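Local coordinates for protein peptidoglycan D,D-transpeptidase FtsI (Yersinia pestis, PDB 6SYN) that probably cross-links the peptide stems of septal peptidoglycan as a class B penicillin-binding protein, and holds a ring-opened penicillin in its transpeptidase pocket, at residues G441-V446 / L457-G462; M453-A458 / I477-A482. All coordinates share one frame; numbering follows the deposited sequence.

Interaction 1 of 2, residues G441-V446 / L457-G462. With CB9 ((2R,4S)-2-[(1R)-1-{[(2S)-2-carboxy-2-phenylacetyl]amino}-2-oxoethyl]-5,5-dimethyl-1,3-thiazolidine-4-carboxylic acid), chain D.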
loop_
_atom_site.group_PDB
_atom_site.type_symbol
_atom_site.label_atom_id
_atom_site.label_comp_id
_atom_site.label_asym_id
_atom_site.label_seq_id
_atom_site.Cartn_x
_atom_site.Cartn_y
_atom_site.Cartn_z
ATOM N N GLY A 441 -2.223 8.141 13.743
ATOM C CA GLY A 441 -2.147 9.433 13.047
ATOM C C GLY A 441 -3.477 9.759 12.396
ATOM O O GLY A 441 -4.160 8.819 11.926
ATOM N N THR A 442 -3.851 11.038 12.421
ATOM C CA THR A 442 -5.003 11.612 11.683
ATOM C C THR A 442 -4.490 12.874 10.987
ATOM O O THR A 442 -4.459 13.937 11.643
ATOM C CB THR A 442 -6.194 11.881 12.617
ATOM O OG1 THR A 442 -6.316 10.801 13.545
ATOM C CG2 THR A 442 -7.496 12.067 11.869
ATOM N N ALA A 443 -4.032 12.741 9.740
ATOM C CA ALA A 443 -3.492 13.852 8.924
ATOM C C ALA A 443 -4.659 14.595 8.272
ATOM O O ALA A 443 -5.551 13.922 7.720
ATOM C CB ALA A 443 -2.516 13.339 7.893
ATOM N N LYS A 444 -4.669 15.925 8.381
ATOM C CA LYS A 444 -5.576 16.804 7.601
ATOM C C LYS A 444 -5.108 16.757 6.146
ATOM O O LYS A 444 -3.885 16.847 5.920
ATOM C CB LYS A 444 -5.607 18.224 8.173
ATOM C CG LYS A 444 -6.692 18.462 9.212
ATOM C CD LYS A 444 -6.892 19.917 9.578
ATOM C CE LYS A 444 -8.319 20.225 9.993
ATOM N NZ LYS A 444 -8.370 21.070 11.211
ATOM N N LYS A 445 -6.044 16.570 5.213
ATOM C CA LYS A 445 -5.754 16.404 3.764
ATOM C C LYS A 445 -5.603 17.782 3.119
ATOM O O LYS A 445 -6.554 18.575 3.180
ATOM C CB LYS A 445 -6.862 15.608 3.071
ATOM C CG LYS A 445 -6.609 14.114 2.964
ATOM C CD LYS A 445 -7.661 13.397 2.150
ATOM C CE LYS A 445 -7.617 13.729 0.673
ATOM N NZ LYS A 445 -7.000 12.638 -0.119
ATOM N N VAL A 446 -4.448 18.046 2.513
ATOM C CA VAL A 446 -4.153 19.335 1.824
ATOM C C VAL A 446 -4.719 19.249 0.396
ATOM O O VAL A 446 -4.667 18.155 -0.204
ATOM C CB VAL A 446 -2.646 19.660 1.885
ATOM C CG1 VAL A 446 -1.820 18.809 0.932
ATOM C CG2 VAL A 446 -2.377 21.141 1.660
ATOM N N LEU A 457 -6.663 11.539 6.492
ATOM C CA LEU A 457 -5.954 10.245 6.323
ATOM C C LEU A 457 -5.883 9.546 7.685
ATOM O O LEU A 457 -5.073 9.979 8.525
ATOM C CB LEU A 457 -4.539 10.505 5.798
ATOM C CG LEU A 457 -4.448 11.214 4.452
ATOM C CD1 LEU A 457 -3.017 11.646 4.182
ATOM C CD2 LEU A 457 -4.957 10.317 3.336
ATOM N N ALA A 458 -6.703 8.514 7.891
ATOM C CA ALA A 458 -6.679 7.656 9.098
ATOM C C ALA A 458 -5.480 6.712 8.987
ATOM O O ALA A 458 -5.485 5.839 8.098
ATOM C CB ALA A 458 -7.983 6.912 9.259
ATOM N N TYR A 459 -4.490 6.920 9.858
ATOM C CA TYR A 459 -3.190 6.207 9.897
ATOM C C TYR A 459 -3.117 5.292 11.120
ATOM O O TYR A 459 -3.562 5.687 12.210
ATOM C CB TYR A 459 -2.033 7.195 10.041
ATOM C CG TYR A 459 -1.497 7.817 8.778
ATOM C CD1 TYR A 459 -0.678 7.100 7.923
ATOM C CD2 TYR A 459 -1.732 9.149 8.484
ATOM C CE1 TYR A 459 -0.134 7.677 6.790
ATOM C CE2 TYR A 459 -1.200 9.742 7.351
ATOM C CZ TYR A 459 -0.397 9.002 6.501
ATOM O OH TYR A 459 0.136 9.573 5.383
ATOM N N THR A 460 -2.517 4.117 10.948
ATOM C CA THR A 460 -1.906 3.324 12.044
ATOM C C THR A 460 -0.698 2.591 11.460
ATOM O O THR A 460 -0.873 1.815 10.506
ATOM C CB THR A 460 -2.936 2.423 12.735
ATOM O OG1 THR A 460 -3.757 3.264 13.546
ATOM C CG2 THR A 460 -2.311 1.355 13.605
ATOM N N ALA A 461 0.486 2.892 11.988
ATOM C CA ALA A 461 1.770 2.247 11.641
ATOM C C ALA A 461 2.316 1.587 12.905
ATOM O O ALA A 461 1.959 2.050 14.007
ATOM C CB ALA A 461 2.731 3.268 11.092
ATOM N N GLY A 462 3.130 0.545 12.761
ATOM C CA GLY A 462 3.743 -0.103 13.928
ATOM C C GLY A 462 4.507 -1.363 13.590
ATOM O O GLY A 462 4.684 -1.687 12.392
HETATM C C CB9 D . -1.450 13.665 14.444
HETATM N N CB9 D . -3.366 15.281 14.580
HETATM O O CB9 D . -1.885 13.091 13.475
HETATM C CA CB9 D . -2.222 14.684 15.274
HETATM C CB CB9 D . -2.575 14.080 16.664
HETATM C CAA CB9 D . -5.332 12.397 18.347
HETATM C CAB CB9 D . -6.346 13.313 16.260
HETATM O OAD CB9 D . -5.266 10.234 15.874
HETATM O OAE CB9 D . -5.168 19.344 13.000
HETATM O OAF CB9 D . -2.289 17.222 14.279
HETATM O OAG CB9 D . -3.227 10.078 16.593
HETATM O OAH CB9 D . -3.896 17.949 12.020
HETATM C CAJ CB9 D . -8.616 15.645 14.366
HETATM C CAK CB9 D . -8.103 16.337 15.438
HETATM C CAL CB9 D . -7.866 15.501 13.223
HETATM C CAM CB9 D . -6.830 16.883 15.368
HETATM C CAN CB9 D . -6.588 16.041 13.149
HETATM N NAP CB9 D . -2.721 12.617 16.657
HETATM S SAQ CB9 D . -4.186 14.661 17.282
HETATM C CAR CB9 D . -4.193 10.708 16.205
HETATM C CAS CB9 D . -4.579 18.297 12.949
HETATM C CAT CB9 D . -3.347 16.595 14.333
HETATM C CAU CB9 D . -6.042 16.714 14.237
HETATM C CAX CB9 D . -4.035 12.236 16.126
HETATM C CAY CB9 D . -4.670 17.375 14.181
HETATM C CAZ CB9 D . -5.048 13.045 17.002
#
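The KTG motif strand of the transpeptidase site, 437-446, is an edge strand of the five-strand antiparallel sheet and runs antiparallel to 455-464. Gly-441 ends the Lys-439, Thr-440, Gly-441 triplet. It pairs with Tyr-459 through two bonds, the shorter from Tyr-459 N to Gly-441 O at 2.8 Å. Tyr-459 O also accepts the hydroxyl of Thr-460. Ala-443 and Leu-457 form the second hydrogen-bonded pair, and Leu-457 N reaches Ala-443 O at 2.9 Å in the carbonyl plane.

The pocket side belongs to Thr-442. Its N-H points at the acyl oxygen O of CB9 (3.0 Å, 159°), consistent with half of the oxyanion hole of penicillin-binding proteins. With chi1 at -40°, OG1 sits beside the backbone N and donates to OAD of the thiazolidine carboxylate of CB9 at 2.6 Å. Gly-487 N also bonds to this OG1. The other branch, CG2, meets phenyl carbon CAL of CB9 at 3.7 Å.

On the face of Ala-443, Leu-457 and Tyr-459 the contacts are made by carbon atoms. Ala-443 CB touches the Tyr-459 ring at its edge, 3.9 Å from CE2. Lys-445 crosses Leu-457 at about a right angle, CG to CG 3.9 Å. Tyr-459 OH bonds to Glu-249 O.

Interaction 2 of 2, residues M453-A458 / I477-A482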
loop_
_atom_site.group_PDB
_atom_site.type_symbol
_atom_site.label_atom_id
_atom_site.label_comp_id
_atom_site.label_asym_id
_atom_site.label_seq_id
_atom_site.Cartn_x
_atom_site.Cartn_y
_atom_site.Cartn_z
ATOM N N MET A 453 -8.427 20.901 4.143
ATOM C CA MET A 453 -9.859 20.528 4.160
ATOM C C MET A 453 -10.130 19.831 5.495
ATOM O O MET A 453 -9.154 19.501 6.202
ATOM C CB MET A 453 -10.202 19.585 3.000
ATOM C CG MET A 453 -9.414 19.836 1.725
ATOM S SD MET A 453 -9.776 18.562 0.496
ATOM C CE MET A 453 -8.162 18.335 -0.247
ATOM N N ASP A 454 -11.405 19.631 5.827
ATOM C CA ASP A 454 -11.837 18.810 6.987
ATOM C C ASP A 454 -12.131 17.400 6.461
ATOM O O ASP A 454 -13.237 16.878 6.680
ATOM C CB ASP A 454 -12.954 19.530 7.744
ATOM C CG ASP A 454 -12.474 20.831 8.373
ATOM O OD1 ASP A 454 -11.249 21.101 8.312
ATOM O OD2 ASP A 454 -13.323 21.571 8.915
ATOM N N ARG A 455 -11.129 16.841 5.779
ATOM C CA ARG A 455 -11.060 15.468 5.221
ATOM C C ARG A 455 -9.720 14.903 5.710
ATOM O O ARG A 455 -8.779 15.707 5.881
ATOM C CB ARG A 455 -11.237 15.543 3.699
ATOM C CG ARG A 455 -12.342 16.505 3.275
ATOM C CD ARG A 455 -12.694 16.511 1.800
ATOM N NE ARG A 455 -13.385 15.294 1.382
ATOM C CZ ARG A 455 -14.598 15.233 0.830
ATOM N NH1 ARG A 455 -15.303 16.331 0.603
ATOM N NH2 ARG A 455 -15.102 14.057 0.494
ATOM N N TYR A 456 -9.637 13.605 6.009
ATOM C CA TYR A 456 -8.528 13.050 6.832
ATOM C C TYR A 456 -7.957 11.760 6.234
ATOM O O TYR A 456 -8.677 11.021 5.540
ATOM C CB TYR A 456 -9.008 12.835 8.270
ATOM C CG TYR A 456 -9.708 14.029 8.871
ATOM C CD1 TYR A 456 -8.988 15.112 9.353
ATOM C CD2 TYR A 456 -11.091 14.088 8.939
ATOM C CE1 TYR A 456 -9.624 16.216 9.899
ATOM C CE2 TYR A 456 -11.744 15.184 9.481
ATOM C CZ TYR A 456 -11.008 16.253 9.962
ATOM O OH TYR A 456 -11.643 17.336 10.499
ATOM N N LEU A 457 -6.663 11.539 6.492
ATOM C CA LEU A 457 -5.954 10.245 6.323
ATOM C C LEU A 457 -5.883 9.546 7.685
ATOM O O LEU A 457 -5.073 9.979 8.525
ATOM C CB LEU A 457 -4.539 10.505 5.798
ATOM C CG LEU A 457 -4.448 11.214 4.452
ATOM C CD1 LEU A 457 -3.017 11.646 4.182
ATOM C CD2 LEU A 457 -4.957 10.317 3.336
ATOM N N ALA A 458 -6.703 8.514 7.891
ATOM C CA ALA A 458 -6.679 7.656 9.098
ATOM C C ALA A 458 -5.480 6.712 8.987
ATOM O O ALA A 458 -5.485 5.839 8.098
ATOM C CB ALA A 458 -7.983 6.912 9.259
ATOM N N ILE A 477 -6.093 4.733 5.755
ATOM C CA ILE A 477 -7.433 4.887 5.110
ATOM C C ILE A 477 -7.537 6.341 4.652
ATOM O O ILE A 477 -7.494 7.245 5.512
ATOM C CB ILE A 477 -8.603 4.520 6.050
ATOM C CG1 ILE A 477 -8.450 3.133 6.682
ATOM C CG2 ILE A 477 -9.933 4.664 5.322
ATOM C CD1 ILE A 477 -8.522 1.982 5.708
ATOM N N ASN A 478 -7.679 6.545 3.345
ATOM C CA ASN A 478 -7.728 7.888 2.719
ATOM C C ASN A 478 -9.201 8.300 2.598
ATOM O O ASN A 478 -9.946 7.630 1.851
ATOM C CB ASN A 478 -6.920 7.884 1.419
ATOM C CG ASN A 478 -7.295 8.995 0.465
ATOM O OD1 ASN A 478 -7.288 10.167 0.834
ATOM N ND2 ASN A 478 -7.610 8.626 -0.768
ATOM N N ASP A 479 -9.586 9.315 3.386
ATOM C CA ASP A 479 -10.877 10.063 3.370
ATOM C C ASP A 479 -12.048 9.192 3.824
ATOM O O ASP A 479 -13.041 9.067 3.105
ATOM C CB ASP A 479 -11.143 10.706 2.007
ATOM C CG ASP A 479 -12.199 11.799 2.056
ATOM O OD1 ASP A 479 -12.584 12.199 3.167
ATOM O OD2 ASP A 479 -12.630 12.239 0.987
ATOM N N PRO A 480 -12.011 8.643 5.063
ATOM C CA PRO A 480 -13.170 7.970 5.650
ATOM C C PRO A 480 -14.335 8.954 5.850
ATOM O O PRO A 480 -14.116 9.978 6.462
ATOM C CB PRO A 480 -12.662 7.418 6.992
ATOM C CG PRO A 480 -11.424 8.231 7.308
ATOM C CD PRO A 480 -10.853 8.647 5.967
ATOM N N GLN A 481 -15.525 8.607 5.339
ATOM C CA GLN A 481 -16.710 9.506 5.257
ATOM C C GLN A 481 -17.945 8.875 5.920
ATOM O O GLN A 481 -19.059 9.280 5.559
ATOM C CB GLN A 481 -17.017 9.836 3.791
ATOM C CG GLN A 481 -16.139 10.930 3.198
ATOM C CD GLN A 481 -16.210 12.233 3.958
ATOM O OE1 GLN A 481 -17.146 12.499 4.714
ATOM N NE2 GLN A 481 -15.207 13.073 3.753
ATOM N N ALA A 482 -17.776 7.960 6.881
ATOM C CA ALA A 482 -18.899 7.216 7.504
ATOM C C ALA A 482 -19.082 7.587 8.985
ATOM O O ALA A 482 -19.933 6.954 9.635
ATOM C CB ALA A 482 -18.706 5.729 7.324
#
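The guanidinium of Arg-455 has Gln-481 NE2 over one face and Asp-479 OD2 at its edge, near its plane. The planes of guanidinium and carboxylate stand 69° apart. A bend at chi3 (71°) brings the arginine end back to the aspartate. NE and NH2 both grip Asp-479 OD2, with NH2 to OD2 at 3.1 Å. OD2 receives NH2 on its syn lone pair and NE from above the carboxylate plane. Gln-481 NE2 donates to Asp-479 OD1 at 2.8 Å, also from above that plane. The Tyr-456 ring stacks with Tyr-485 and borders the penicillin pocket.

Strands 455-464 and 471-478 form a beta hairpin. Ala-458 and Ile-477 form a hydrogen-bonded pair of it, Ile-477 N to Ala-458 O at 2.7 Å. Beyond Asn-478 the chain leaves the strand, yet Asp-479 N still reaches Tyr-456 O at 2.9 Å. The Pro-480 ring packs by that same oxygen, and its CG faces Ala-458 CB. The Leu-457 and Asn-478 side chains lie side by side, CD2 nearest OD1, which accepts from Lys-445.

Three donors thus converge on the Asp-479 carboxylate, two on OD2 and one on OD1. They fix its rotation and would favour its ionised form.

How the interactions relate
Both contacts use strand 455-464, which lies between 437-446 and 471-478 in the antiparallel sheet of the transpeptidase domain. They share Leu-457 and Ala-458, each pairing to one neighbour by hydrogen bonds and facing the other as a non-hydrogen-bonded pair. Interaction 1 is buried at the active site; its neutral backbone pairs hold the strand that binds the penicillin. Interaction 2 is buried along the hairpin but reaches the surface at its end, where Arg-455 and Gln-481 are exposed and charge joins the backbone bonds. Lys-445 NZ to Asn-478 OD1, at 2.7 Å, probably ties the two strands that flank 455-464. Lys-445 N probably also bonds to Arg-455 O.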